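Local coordinates for disulfide isomerase DsbG N-terminal domain-containing protein (Helicobacter pylori, PDB 3TDG) that probably acts as a thioredoxin-fold thiol-disulfide oxidoreductase of the DsbG type, handling disulfide bonds in other proteins, at residues P160-E165 and K255-L260; G187-K192 and D227-K232; E199-A204 and S216-I221. All blocks are in the same frame, centred on the assembly; numbering follows the deposited sequence.

Contact 1. Residues P160-E165 and K255-L260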
ATOM      1  N   PRO A 160      17.928 -12.104  29.339  1.00 38.26           N
ATOM      2  CA  PRO A 160      18.988 -13.098  29.530  1.00 37.92           C
ATOM      3  C   PRO A 160      19.786 -13.410  28.276  1.00 37.70           C
ATOM      4  O   PRO A 160      20.994 -13.600  28.357  1.00 38.01           O
ATOM      5  CB  PRO A 160      18.213 -14.334  30.005  1.00 38.25           C
ATOM      6  CG  PRO A 160      17.100 -13.717  30.823  1.00 37.08           C
ATOM      7  CD  PRO A 160      16.665 -12.548  29.959  1.00 37.80           C
ATOM      8  N   HIS A 161      19.143 -13.445  27.116  1.00 38.19           N
ATOM      9  CA  HIS A 161      19.912 -13.654  25.878  1.00 38.20           C
ATOM     10  C   HIS A 161      20.880 -12.503  25.565  1.00 37.88           C
ATOM     11  O   HIS A 161      21.980 -12.712  25.036  1.00 37.03           O
ATOM     12  CB  HIS A 161      18.974 -13.967  24.714  1.00 38.36           C
ATOM     13  CG  HIS A 161      18.551 -15.401  24.672  1.00 40.50           C
ATOM     14  ND1 HIS A 161      18.930 -16.259  23.659  1.00 40.69           N
ATOM     15  CD2 HIS A 161      17.825 -16.144  25.545  1.00 41.58           C
ATOM     16  CE1 HIS A 161      18.428 -17.462  23.895  1.00 42.51           C
ATOM     17  NE2 HIS A 161      17.758 -17.420  25.034  1.00 41.29           N
ATOM     18  N   CYS A 162      20.480 -11.285  25.917  1.00 37.82           N
ATOM     19  CA  CYS A 162      21.376 -10.126  25.787  1.00 38.42           C
ATOM     20  C   CYS A 162      22.501 -10.166  26.822  1.00 39.16           C
ATOM     21  O   CYS A 162      23.622  -9.754  26.532  1.00 39.59           O
ATOM     22  CB  CYS A 162      20.588  -8.816  25.850  1.00 37.90           C
ATOM     23  SG  CYS A 162      19.429  -8.635  24.464  1.00 39.00           S
ATOM     24  N   GLN A 163      22.206 -10.680  28.016  1.00 40.06           N
ATOM     25  CA  GLN A 163      23.234 -10.897  29.034  1.00 41.60           C
ATOM     26  C   GLN A 163      24.290 -11.891  28.556  1.00 42.29           C
ATOM     27  O   GLN A 163      25.483 -11.671  28.757  1.00 41.85           O
ATOM     28  CB  GLN A 163      22.621 -11.402  30.333  1.00 42.11           C
ATOM     29  CG  GLN A 163      21.950 -10.362  31.181  1.00 43.49           C
ATOM     30  CD  GLN A 163      21.335 -10.995  32.411  1.00 48.29           C
ATOM     31  OE1 GLN A 163      20.435 -11.828  32.301  1.00 50.31           O
ATOM     32  NE2 GLN A 163      21.843 -10.633  33.592  1.00 49.18           N
ATOM     33  N   LYS A 164      23.838 -12.969  27.905  1.00 43.10           N
ATOM     34  CA  LYS A 164      24.739 -13.946  27.286  1.00 43.69           C
ATOM     35  C   LYS A 164      25.549 -13.309  26.160  1.00 43.40           C
ATOM     36  O   LYS A 164      26.775 -13.467  26.092  1.00 43.46           O
ATOM     37  CB  LYS A 164      23.949 -15.168  26.777  1.00 44.02           C
ATOM     38  CG  LYS A 164      24.640 -15.950  25.648  1.00 46.70           C
ATOM     39  CD  LYS A 164      23.842 -17.213  25.320  1.00 52.31           C
ATOM     40  CE  LYS A 164      23.623 -17.390  23.828  1.00 54.98           C
ATOM     41  NZ  LYS A 164      22.193 -17.721  23.603  1.00 55.59           N
ATOM     42  N   GLU A 165      24.866 -12.593  25.272  1.00 43.20           N
ATOM     43  CA  GLU A 165      25.545 -11.834  24.230  1.00 43.10           C
ATOM     44  C   GLU A 165      26.595 -10.866  24.826  1.00 42.87           C
ATOM     45  O   GLU A 165      27.704 -10.742  24.301  1.00 42.73           O
ATOM     46  CB  GLU A 165      24.531 -11.094  23.348  1.00 43.00           C
ATOM     47  CG  GLU A 165      25.160 -10.205  22.263  1.00 45.34           C
ATOM     48  CD  GLU A 165      26.036 -10.972  21.259  1.00 50.03           C
ATOM     49  OE1 GLU A 165      25.660 -12.086  20.849  1.00 50.64           O
ATOM     50  OE2 GLU A 165      27.096 -10.445  20.855  1.00 52.47           O
ATOM     51  N   LYS A 255      12.737  -7.086  15.060  1.00 43.10           N
ATOM     52  CA  LYS A 255      11.622  -7.681  15.784  1.00 43.30           C
ATOM     53  C   LYS A 255      12.010  -8.205  17.182  1.00 41.91           C
ATOM     54  O   LYS A 255      11.143  -8.619  17.942  1.00 41.88           O
ATOM     55  CB  LYS A 255      11.005  -8.816  14.957  1.00 43.90           C
ATOM     56  CG  LYS A 255      10.616  -8.431  13.528  1.00 46.82           C
ATOM     57  CD  LYS A 255       9.784  -9.525  12.828  1.00 52.82           C
ATOM     58  CE  LYS A 255       8.355  -9.643  13.395  1.00 55.47           C
ATOM     59  NZ  LYS A 255       7.676  -8.314  13.534  1.00 58.07           N
ATOM     60  N   GLY A 256      13.300  -8.191  17.514  1.00 40.70           N
ATOM     61  CA  GLY A 256      13.747  -8.684  18.819  1.00 39.42           C
ATOM     62  C   GLY A 256      15.216  -8.472  19.101  1.00 38.66           C
ATOM     63  O   GLY A 256      15.966  -7.938  18.268  1.00 37.87           O
ATOM     64  N   VAL A 257      15.631  -8.902  20.286  1.00 37.32           N
ATOM     65  CA  VAL A 257      16.999  -8.693  20.746  1.00 36.40           C
ATOM     66  C   VAL A 257      17.569 -10.016  21.280  1.00 36.74           C
ATOM     67  O   VAL A 257      16.807 -10.904  21.623  1.00 35.96           O
ATOM     68  CB  VAL A 257      17.067  -7.609  21.844  1.00 36.30           C
ATOM     69  CG1 VAL A 257      16.590  -6.225  21.307  1.00 36.87           C
ATOM     70  CG2 VAL A 257      16.251  -8.024  23.078  1.00 35.09           C
ATOM     71  N   PRO A 258      18.906 -10.159  21.335  1.00 37.47           N
ATOM     72  CA  PRO A 258      19.904  -9.230  20.795  1.00 37.96           C
ATOM     73  C   PRO A 258      19.861  -9.251  19.263  1.00 39.08           C
ATOM     74  O   PRO A 258      19.754 -10.321  18.661  1.00 39.38           O
ATOM     75  CB  PRO A 258      21.234  -9.791  21.307  1.00 38.06           C
ATOM     76  CG  PRO A 258      20.956 -11.235  21.640  1.00 37.73           C
ATOM     77  CD  PRO A 258      19.514 -11.315  22.018  1.00 37.18           C
ATOM     78  N   PHE A 259      19.914  -8.077  18.650  1.00 40.01           N
ATOM     79  CA  PHE A 259      19.961  -7.956  17.199  1.00 40.75           C
ATOM     80  C   PHE A 259      21.357  -7.467  16.805  1.00 41.81           C
ATOM     81  O   PHE A 259      21.788  -6.385  17.222  1.00 41.13           O
ATOM     82  CB  PHE A 259      18.876  -6.987  16.737  1.00 41.05           C
ATOM     83  CG  PHE A 259      18.792  -6.818  15.246  1.00 42.30           C
ATOM     84  CD1 PHE A 259      17.842  -7.523  14.514  1.00 44.36           C
ATOM     85  CD2 PHE A 259      19.636  -5.933  14.579  1.00 43.31           C
ATOM     86  CE1 PHE A 259      17.745  -7.377  13.126  1.00 46.90           C
ATOM     87  CE2 PHE A 259      19.554  -5.770  13.194  1.00 44.56           C
ATOM     88  CZ  PHE A 259      18.607  -6.497  12.462  1.00 46.15           C
ATOM     89  N   LEU A 260      22.078  -8.267  16.024  1.00 42.18           N
ATOM     90  CA  LEU A 260      23.387  -7.848  15.542  1.00 43.81           C
ATOM     91  C   LEU A 260      23.319  -7.453  14.063  1.00 45.51           C
ATOM     92  O   LEU A 260      22.592  -8.075  13.272  1.00 45.51           O
ATOM     93  CB  LEU A 260      24.434  -8.929  15.777  1.00 42.94           C
ATOM     94  CG  LEU A 260      24.977  -9.139  17.191  1.00 44.20           C
ATOM     95  CD1 LEU A 260      23.887  -9.558  18.188  1.00 42.88           C
ATOM     96  CD2 LEU A 260      26.088 -10.187  17.161  1.00 43.77           C
TER

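Contact 2. Residues G187-K192 and D227-K232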
ATOM      1  N   GLY A 187      10.295  -3.914  28.980  1.00 45.65           N
ATOM      2  CA  GLY A 187       9.420  -3.436  30.062  1.00 45.97           C
ATOM      3  C   GLY A 187      10.002  -2.237  30.784  1.00 46.02           C
ATOM      4  O   GLY A 187      10.934  -1.604  30.302  1.00 46.69           O
ATOM      5  N   VAL A 188       9.454  -1.929  31.953  1.00 46.11           N
ATOM      6  CA  VAL A 188       9.819  -0.725  32.700  1.00 45.51           C
ATOM      7  C   VAL A 188      11.262  -0.775  33.219  1.00 44.45           C
ATOM      8  O   VAL A 188      12.001   0.202  33.121  1.00 44.01           O
ATOM      9  CB  VAL A 188       8.824  -0.479  33.879  1.00 45.78           C
ATOM     10  CG1 VAL A 188       9.350   0.592  34.827  1.00 46.98           C
ATOM     11  CG2 VAL A 188       7.454  -0.091  33.342  1.00 46.53           C
ATOM     12  N   ASN A 189      11.649  -1.910  33.778  1.00 43.48           N
ATOM     13  CA  ASN A 189      13.007  -2.072  34.297  1.00 43.08           C
ATOM     14  C   ASN A 189      14.085  -1.971  33.206  1.00 41.92           C
ATOM     15  O   ASN A 189      15.197  -1.500  33.475  1.00 41.91           O
ATOM     16  CB  ASN A 189      13.127  -3.381  35.078  1.00 43.26           C
ATOM     17  CG  ASN A 189      12.424  -3.321  36.442  1.00 47.45           C
ATOM     18  OD1 ASN A 189      12.301  -2.252  37.050  1.00 48.12           O
ATOM     19  ND2 ASN A 189      11.960  -4.478  36.921  1.00 49.15           N
ATOM     20  N   SER A 190      13.736  -2.396  31.987  1.00 40.30           N
ATOM     21  CA  SER A 190      14.607  -2.250  30.812  1.00 39.48           C
ATOM     22  C   SER A 190      14.869  -0.758  30.550  1.00 38.98           C
ATOM     23  O   SER A 190      16.019  -0.313  30.508  1.00 38.57           O
ATOM     24  CB  SER A 190      13.952  -2.882  29.573  1.00 39.17           C
ATOM     25  OG  SER A 190      13.771  -4.285  29.714  1.00 37.49           O
ATOM     26  N   ALA A 191      13.785   0.007  30.422  1.00 38.74           N
ATOM     27  CA  ALA A 191      13.869   1.446  30.177  1.00 39.06           C
ATOM     28  C   ALA A 191      14.699   2.152  31.259  1.00 39.32           C
ATOM     29  O   ALA A 191      15.591   2.964  30.964  1.00 39.49           O
ATOM     30  CB  ALA A 191      12.455   2.045  30.064  1.00 38.87           C
ATOM     31  N   LYS A 192      14.437   1.797  32.512  1.00 39.19           N
ATOM     32  CA  LYS A 192      15.154   2.371  33.640  1.00 39.61           C
ATOM     33  C   LYS A 192      16.638   2.036  33.617  1.00 38.57           C
ATOM     34  O   LYS A 192      17.483   2.897  33.822  1.00 38.90           O
ATOM     35  CB  LYS A 192      14.502   1.891  34.942  1.00 40.26           C
ATOM     36  CG  LYS A 192      15.091   2.476  36.187  1.00 43.56           C
ATOM     37  CD  LYS A 192      14.077   2.416  37.348  1.00 49.01           C
ATOM     38  CE  LYS A 192      14.804   2.470  38.695  1.00 52.21           C
ATOM     39  NZ  LYS A 192      15.925   3.483  38.718  1.00 54.83           N
ATOM     40  N   ASP A 227      20.434  -3.935  41.839  1.00 57.68           N
ATOM     41  CA  ASP A 227      19.232  -3.432  42.478  1.00 59.01           C
ATOM     42  C   ASP A 227      18.735  -2.173  41.781  1.00 59.29           C
ATOM     43  O   ASP A 227      19.112  -1.046  42.119  1.00 58.63           O
ATOM     44  CB  ASP A 227      19.489  -3.161  43.966  1.00 59.73           C
ATOM     45  CG  ASP A 227      18.202  -3.106  44.781  1.00 62.05           C
ATOM     46  OD1 ASP A 227      17.105  -2.962  44.174  1.00 65.45           O
ATOM     47  OD2 ASP A 227      18.288  -3.218  46.030  1.00 62.91           O
ATOM     48  N   ILE A 228      17.864  -2.390  40.809  1.00 59.84           N
ATOM     49  CA  ILE A 228      17.377  -1.327  39.963  1.00 60.31           C
ATOM     50  C   ILE A 228      16.533  -0.277  40.724  1.00 60.90           C
ATOM     51  O   ILE A 228      16.681   0.924  40.500  1.00 60.81           O
ATOM     52  CB  ILE A 228      16.669  -1.925  38.695  1.00 60.75           C
ATOM     53  CG1 ILE A 228      16.219  -0.820  37.740  1.00 59.39           C
ATOM     54  CG2 ILE A 228      15.565  -2.937  39.075  1.00 60.27           C
ATOM     55  CD1 ILE A 228      17.369   0.061  37.293  1.00 60.31           C
ATOM     56  N   ASN A 229      15.688  -0.726  41.643  1.00 61.80           N
ATOM     57  CA  ASN A 229      14.866   0.198  42.430  1.00 62.85           C
ATOM     58  C   ASN A 229      15.644   1.030  43.455  1.00 63.10           C
ATOM     59  O   ASN A 229      15.169   2.073  43.892  1.00 62.91           O
ATOM     60  CB  ASN A 229      13.701  -0.548  43.076  1.00 63.18           C
ATOM     61  CG  ASN A 229      12.849  -1.266  42.057  1.00 64.06           C
ATOM     62  OD1 ASN A 229      12.534  -2.443  42.212  1.00 66.14           O
ATOM     63  ND2 ASN A 229      12.493  -0.565  40.988  1.00 65.33           N
ATOM     64  N   ALA A 230      16.849   0.573  43.800  1.00 63.60           N
ATOM     65  CA  ALA A 230      17.744   1.288  44.706  1.00 64.37           C
ATOM     66  C   ALA A 230      18.440   2.474  44.036  1.00 65.08           C
ATOM     67  O   ALA A 230      19.282   3.132  44.649  1.00 65.05           O
ATOM     68  CB  ALA A 230      18.779   0.335  45.285  1.00 63.99           C
ATOM     69  N   GLN A 231      18.102   2.734  42.774  1.00 65.95           N
ATOM     70  CA  GLN A 231      18.705   3.835  42.024  1.00 66.57           C
ATOM     71  C   GLN A 231      17.653   4.885  41.704  1.00 67.01           C
ATOM     72  O   GLN A 231      16.496   4.553  41.425  1.00 67.06           O
ATOM     73  CB  GLN A 231      19.332   3.330  40.719  1.00 66.67           C
ATOM     74  CG  GLN A 231      19.995   1.955  40.800  1.00 66.79           C
ATOM     75  CD  GLN A 231      21.187   1.926  41.742  1.00 66.99           C
ATOM     76  OE1 GLN A 231      21.924   2.908  41.863  1.00 66.00           O
ATOM     77  NE2 GLN A 231      21.381   0.793  42.417  1.00 66.48           N
ATOM     78  N   LYS A 232      18.050   6.153  41.754  1.00 67.90           N
ATOM     79  CA  LYS A 232      17.179   7.224  41.270  1.00 68.78           C
ATOM     80  C   LYS A 232      17.322   7.332  39.762  1.00 68.69           C
ATOM     81  O   LYS A 232      18.432   7.370  39.239  1.00 68.77           O
ATOM     82  CB  LYS A 232      17.471   8.556  41.965  1.00 68.94           C
ATOM     83  CG  LYS A 232      16.680   8.722  43.265  1.00 70.49           C
ATOM     84  CD  LYS A 232      17.262   9.802  44.153  1.00 72.14           C
ATOM     85  CE  LYS A 232      16.713   9.673  45.557  1.00 72.47           C
ATOM     86  NZ  LYS A 232      17.213  10.776  46.412  1.00 73.57           N
TER
HETATM   87  O   HOH W   1      11.591  -3.627  39.885  1.00 68.64           O

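Contact 3. Residues E199-A204 and S216-I221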
ATOM      1  N   GLU A 199      23.058   7.717  31.410  1.00 39.23           N
ATOM      2  CA  GLU A 199      23.597   8.677  32.395  1.00 41.15           C
ATOM      3  C   GLU A 199      25.025   8.331  32.755  1.00 40.79           C
ATOM      4  O   GLU A 199      25.894   9.183  32.754  1.00 40.66           O
ATOM      5  CB  GLU A 199      22.714   8.710  33.640  1.00 41.49           C
ATOM      6  CG  GLU A 199      23.202   9.625  34.773  1.00 46.37           C
ATOM      7  CD  GLU A 199      22.173   9.695  35.900  1.00 51.09           C
ATOM      8  OE1 GLU A 199      21.952   8.669  36.576  1.00 52.64           O
ATOM      9  OE2 GLU A 199      21.548  10.763  36.080  1.00 55.04           O
ATOM     10  N   GLU A 200      25.269   7.052  33.020  1.00 41.41           N
ATOM     11  CA  GLU A 200      26.582   6.617  33.437  1.00 41.87           C
ATOM     12  C   GLU A 200      27.621   6.719  32.307  1.00 41.57           C
ATOM     13  O   GLU A 200      28.786   7.043  32.571  1.00 41.60           O
ATOM     14  CB  GLU A 200      26.479   5.202  34.036  1.00 43.13           C
ATOM     15  CG  GLU A 200      27.778   4.619  34.525  1.00 47.79           C
ATOM     16  CD  GLU A 200      27.846   4.461  36.045  1.00 54.00           C
ATOM     17  OE1 GLU A 200      27.107   3.599  36.595  1.00 54.45           O
ATOM     18  OE2 GLU A 200      28.647   5.198  36.678  1.00 56.81           O
ATOM     19  N   MET A 201      27.209   6.463  31.055  1.00 40.42           N
ATOM     20  CA  MET A 201      28.113   6.629  29.902  1.00 40.22           C
ATOM     21  C   MET A 201      28.508   8.095  29.651  1.00 39.13           C
ATOM     22  O   MET A 201      29.644   8.364  29.301  1.00 38.68           O
ATOM     23  CB  MET A 201      27.516   6.033  28.611  1.00 40.62           C
ATOM     24  CG  MET A 201      27.606   4.496  28.533  1.00 42.91           C
ATOM     25  SD  MET A 201      29.292   3.839  28.765  1.00 48.75           S
ATOM     26  CE  MET A 201      28.868   2.190  29.324  1.00 48.72           C
ATOM     27  N   ALA A 202      27.554   9.013  29.801  1.00 38.46           N
ATOM     28  CA  ALA A 202      27.837  10.463  29.743  1.00 39.00           C
ATOM     29  C   ALA A 202      28.944  10.866  30.730  1.00 39.41           C
ATOM     30  O   ALA A 202      29.922  11.514  30.334  1.00 40.09           O
ATOM     31  CB  ALA A 202      26.547  11.288  29.977  1.00 37.95           C
ATOM     32  N   LYS A 203      28.814  10.446  31.992  1.00 40.59           N
ATOM     33  CA  LYS A 203      29.851  10.701  33.028  1.00 42.07           C
ATOM     34  C   LYS A 203      31.170  10.047  32.667  1.00 42.47           C
ATOM     35  O   LYS A 203      32.216  10.671  32.764  1.00 42.98           O
ATOM     36  CB  LYS A 203      29.382  10.243  34.419  1.00 41.80           C
ATOM     37  CG  LYS A 203      28.174  11.028  34.921  1.00 43.96           C
ATOM     38  CD  LYS A 203      27.677  10.529  36.277  1.00 47.52           C
ATOM     39  CE  LYS A 203      26.456  11.343  36.706  1.00 48.61           C
ATOM     40  NZ  LYS A 203      25.623  10.642  37.728  1.00 50.88           N
ATOM     41  N   ALA A 204      31.112   8.789  32.218  1.00 43.22           N
ATOM     42  CA  ALA A 204      32.316   8.064  31.809  1.00 43.41           C
ATOM     43  C   ALA A 204      33.061   8.745  30.670  1.00 43.95           C
ATOM     44  O   ALA A 204      34.291   8.845  30.705  1.00 43.99           O
ATOM     45  CB  ALA A 204      31.983   6.621  31.450  1.00 43.33           C
ATOM     46  N   SER A 216      32.674  -2.574  32.126  1.00 45.02           N
ATOM     47  CA  SER A 216      32.335  -2.798  33.534  1.00 45.47           C
ATOM     48  C   SER A 216      31.038  -2.124  33.933  1.00 44.84           C
ATOM     49  O   SER A 216      30.267  -2.686  34.697  1.00 45.22           O
ATOM     50  CB  SER A 216      33.455  -2.342  34.481  1.00 45.70           C
ATOM     51  OG  SER A 216      34.593  -3.143  34.280  1.00 47.88           O
ATOM     52  N   ILE A 217      30.802  -0.914  33.425  1.00 43.92           N
ATOM     53  CA  ILE A 217      29.531  -0.244  33.665  1.00 43.34           C
ATOM     54  C   ILE A 217      28.391  -1.111  33.132  1.00 42.32           C
ATOM     55  O   ILE A 217      27.403  -1.318  33.819  1.00 42.64           O
ATOM     56  CB  ILE A 217      29.502   1.186  33.030  1.00 43.75           C
ATOM     57  CG1 ILE A 217      30.357   2.139  33.872  1.00 44.82           C
ATOM     58  CG2 ILE A 217      28.071   1.701  32.888  1.00 42.86           C
ATOM     59  CD1 ILE A 217      30.840   3.372  33.109  1.00 46.54           C
ATOM     60  N   LEU A 218      28.546  -1.627  31.919  1.00 41.54           N
ATOM     61  CA  LEU A 218      27.501  -2.458  31.301  1.00 41.47           C
ATOM     62  C   LEU A 218      27.238  -3.740  32.114  1.00 41.34           C
ATOM     63  O   LEU A 218      26.101  -4.055  32.446  1.00 40.80           O
ATOM     64  CB  LEU A 218      27.866  -2.772  29.841  1.00 40.70           C
ATOM     65  CG  LEU A 218      27.778  -1.603  28.841  1.00 40.66           C
ATOM     66  CD1 LEU A 218      28.459  -1.954  27.524  1.00 38.96           C
ATOM     67  CD2 LEU A 218      26.320  -1.160  28.600  1.00 37.73           C
ATOM     68  N   GLU A 219      28.312  -4.452  32.452  1.00 42.20           N
ATOM     69  CA  GLU A 219      28.230  -5.669  33.276  1.00 42.93           C
ATOM     70  C   GLU A 219      27.610  -5.381  34.629  1.00 43.01           C
ATOM     71  O   GLU A 219      26.701  -6.094  35.074  1.00 43.05           O
ATOM     72  CB  GLU A 219      29.617  -6.309  33.414  1.00 43.31           C
ATOM     73  CG  GLU A 219      30.172  -6.756  32.072  1.00 45.05           C
ATOM     74  CD  GLU A 219      31.587  -7.317  32.151  1.00 49.84           C
ATOM     75  OE1 GLU A 219      32.316  -7.010  33.119  1.00 51.50           O
ATOM     76  OE2 GLU A 219      31.975  -8.057  31.221  1.00 51.98           O
ATOM     77  N   LYS A 220      28.050  -4.298  35.266  1.00 43.09           N
ATOM     78  CA  LYS A 220      27.476  -3.898  36.553  1.00 43.16           C
ATOM     79  C   LYS A 220      25.946  -3.788  36.422  1.00 42.83           C
ATOM     80  O   LYS A 220      25.206  -4.399  37.210  1.00 43.51           O
ATOM     81  CB  LYS A 220      28.111  -2.580  37.058  1.00 43.23           C
ATOM     82  CG  LYS A 220      27.526  -2.041  38.389  1.00 46.00           C
ATOM     83  CD  LYS A 220      28.146  -0.689  38.817  1.00 48.39           C
ATOM     84  CE  LYS A 220      27.492   0.500  38.091  1.00 50.44           C
ATOM     85  NZ  LYS A 220      28.185   1.804  38.367  1.00 52.61           N
ATOM     86  N   ILE A 221      25.465  -3.047  35.420  1.00 41.63           N
ATOM     87  CA  ILE A 221      24.020  -2.754  35.323  1.00 40.75           C
ATOM     88  C   ILE A 221      23.199  -3.903  34.711  1.00 40.37           C
ATOM     89  O   ILE A 221      22.030  -4.104  35.083  1.00 40.62           O
ATOM     90  CB  ILE A 221      23.745  -1.373  34.611  1.00 41.18           C
ATOM     91  CG1 ILE A 221      24.294  -0.223  35.467  1.00 42.23           C
ATOM     92  CG2 ILE A 221      22.251  -1.170  34.346  1.00 40.12           C
ATOM     93  CD1 ILE A 221      24.445   1.111  34.747  1.00 44.35           C
TER

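Contact 1. Residues P160-E165 and K255-L260
C162, E165 and, more lightly, H161 face the ring of P258, which a cis peptide bond joins to V257. A cis-proline set against the start of the CxxC helix is a hallmark of the thioredoxin fold, and here C162 is the second cysteine of a C159–C162 pattern of that type. With SG anti to the carbonyl carbon (chi1 -64°), the sulfur lies 3.5 Å from P258 N and 3.6 Å from P258 CD, so that it meets the nitrogen end of the ring. A branch of V257 reaches the same sulfur, C162 SG to V257 CG2 being 3.5 Å. The same P258 CD also lies 3.8 Å from H161 CB, the one part of that side chain involved, its imidazole pointing elsewhere, and P258 CG lies 4.0 Å from E165 CB. The side chains of E165 and P258 cross obliquely, E165 CB and CG lying against P258 CB and CG. E165 then bends at chi2 (60°), and its carboxylate arrives tip to tip with L260, OE2 standing 3.8 Å from L260 CD2. Beyond the pair, OE2 makes a weak hydrogen bond to H172 NE2, while C162 rests on S155 and E165 on I153 of the central strand 150-155. V257 also touches C159, which brings both cysteines of the motif to the residue before the cis-proline. No hydrogen bond joins the two segments, so the fit rests on van der Waals contact between a buried thiol, a proline ring, aliphatic carbons and a carboxylate laid against leucine methyls. The chemistry implies that V257 and the carbons of P258 shield one side of the sulfur, while SG has a hydrogen-bond partner outside the two segments, consistent with the redox site of a thioredoxin-like enzyme.

Contact 2. Residues G187-K192 and D227-K232
K192 carries most of this contact, laying its aliphatic chain against I228 and sending its ammonium on to the backbone of the 227-232 loop. The apolar part is tight: K192 CG lies 3.5 Å from I228 CD1, closer than usual for two carbons, and the two side chains meet tip to tip. On the other branch of the isoleucine, CG2 faces the amide oxygen of N189, OD1 at 3.9 Å. The hydrogen bonding is led by K192 NZ, which donates to Q231 O at 3.0 Å from above the carbonyl plane (59° out of it). The bend at chi4 (42°) brings NZ up to that carbonyl, and I228 O lies 3.2 Å from NZ as well. Within the loop, Q231 NE2 donates to D227 O at 2.9 Å, a bond that ties the glutamine side chain back across the turn. A water completes the link at the rim, accepting from N189 ND2 and donating to N229 OD1 at 2.8 Å. K192 also touches E233, while I228 packs on K193 and L196 of the same helix. A buried lysine thus probably has its charge eased by loop carbonyl oxygen, tying the loop to the first turns of helix 188-206.

Contact 3. Residues E199-A204 and S216-I221
I217 fills the centre of this helix pair: its CG2 touches E200 and M201, while CD1 reaches E200 and A204. Helices 188-206 and 211-222 run nearly antiparallel here, their segment axes at 157° and 10.9 Å apart at closest approach. Apolar contacts make up the inner part. E200 CG packs against the isoleucine, 3.4 Å from I217 CG2, and the glutamate runs slantwise across I217. On the next residue, M201 slides past I217 in the opposite direction; the bend at chi2 (-54°) places SD, and the extended chi3 carries CE to 3.7 Å from I217 CG2 and 4.0 Å from L218 CG. The far methyl of the isoleucine, CD1, meets A204 CB at 3.8 Å, one turn further along the first helix. M201 and L218 also both touch I137 of strand 137-139, and L218 reaches M180 and V182 of strand 177-182, so this side of the pair packs on the mixed sheet. The charged interaction lies at the outer edge of the interface: K220 NZ donates to E200 OE1 at 2.7 Å in a salt bridge, meeting the oxygen from above the carboxylate plane (41° out of it), while the lysine and glutamate side chains cross at about a right angle. K220 and I221 both touch Y226. Elsewhere on helix 211-222, E219 forms a salt bridge with R170 and I221 O accepts from K193 NZ. Because one glutamate gives its CG to the isoleucine and its carboxylate to the lysine, the apolar and ionic parts of the interface are joined in a single side chain. What results is an antiparallel helix pair joined mainly by apolar contacts, with the exposed lysine probably balancing the glutamate's charge at the solvent-facing border.

How the contacts relate
The three contacts lie on the same side of the chain's centre, in the thioredoxin-like part of the protein. Along the chain they enclose one another: contact 1 spans the longest stretch, contact 2 falls within it, and contact 3 within contact 2. Contacts 2 and 3 share helix 188-206, their centres about 14 Å apart; contact 1 lies about 19 Å, centre to centre, from each. Contact 1 sets the probable redox motif beside the cis-proline loop leading into strand 259-262; the others pack helices between strands 177-182 and 259-262, consistent with the helical insertion of Dsb proteins. The contacts do not touch, though Q163, bonded to T224, and N189, resting on M158, link the two regions.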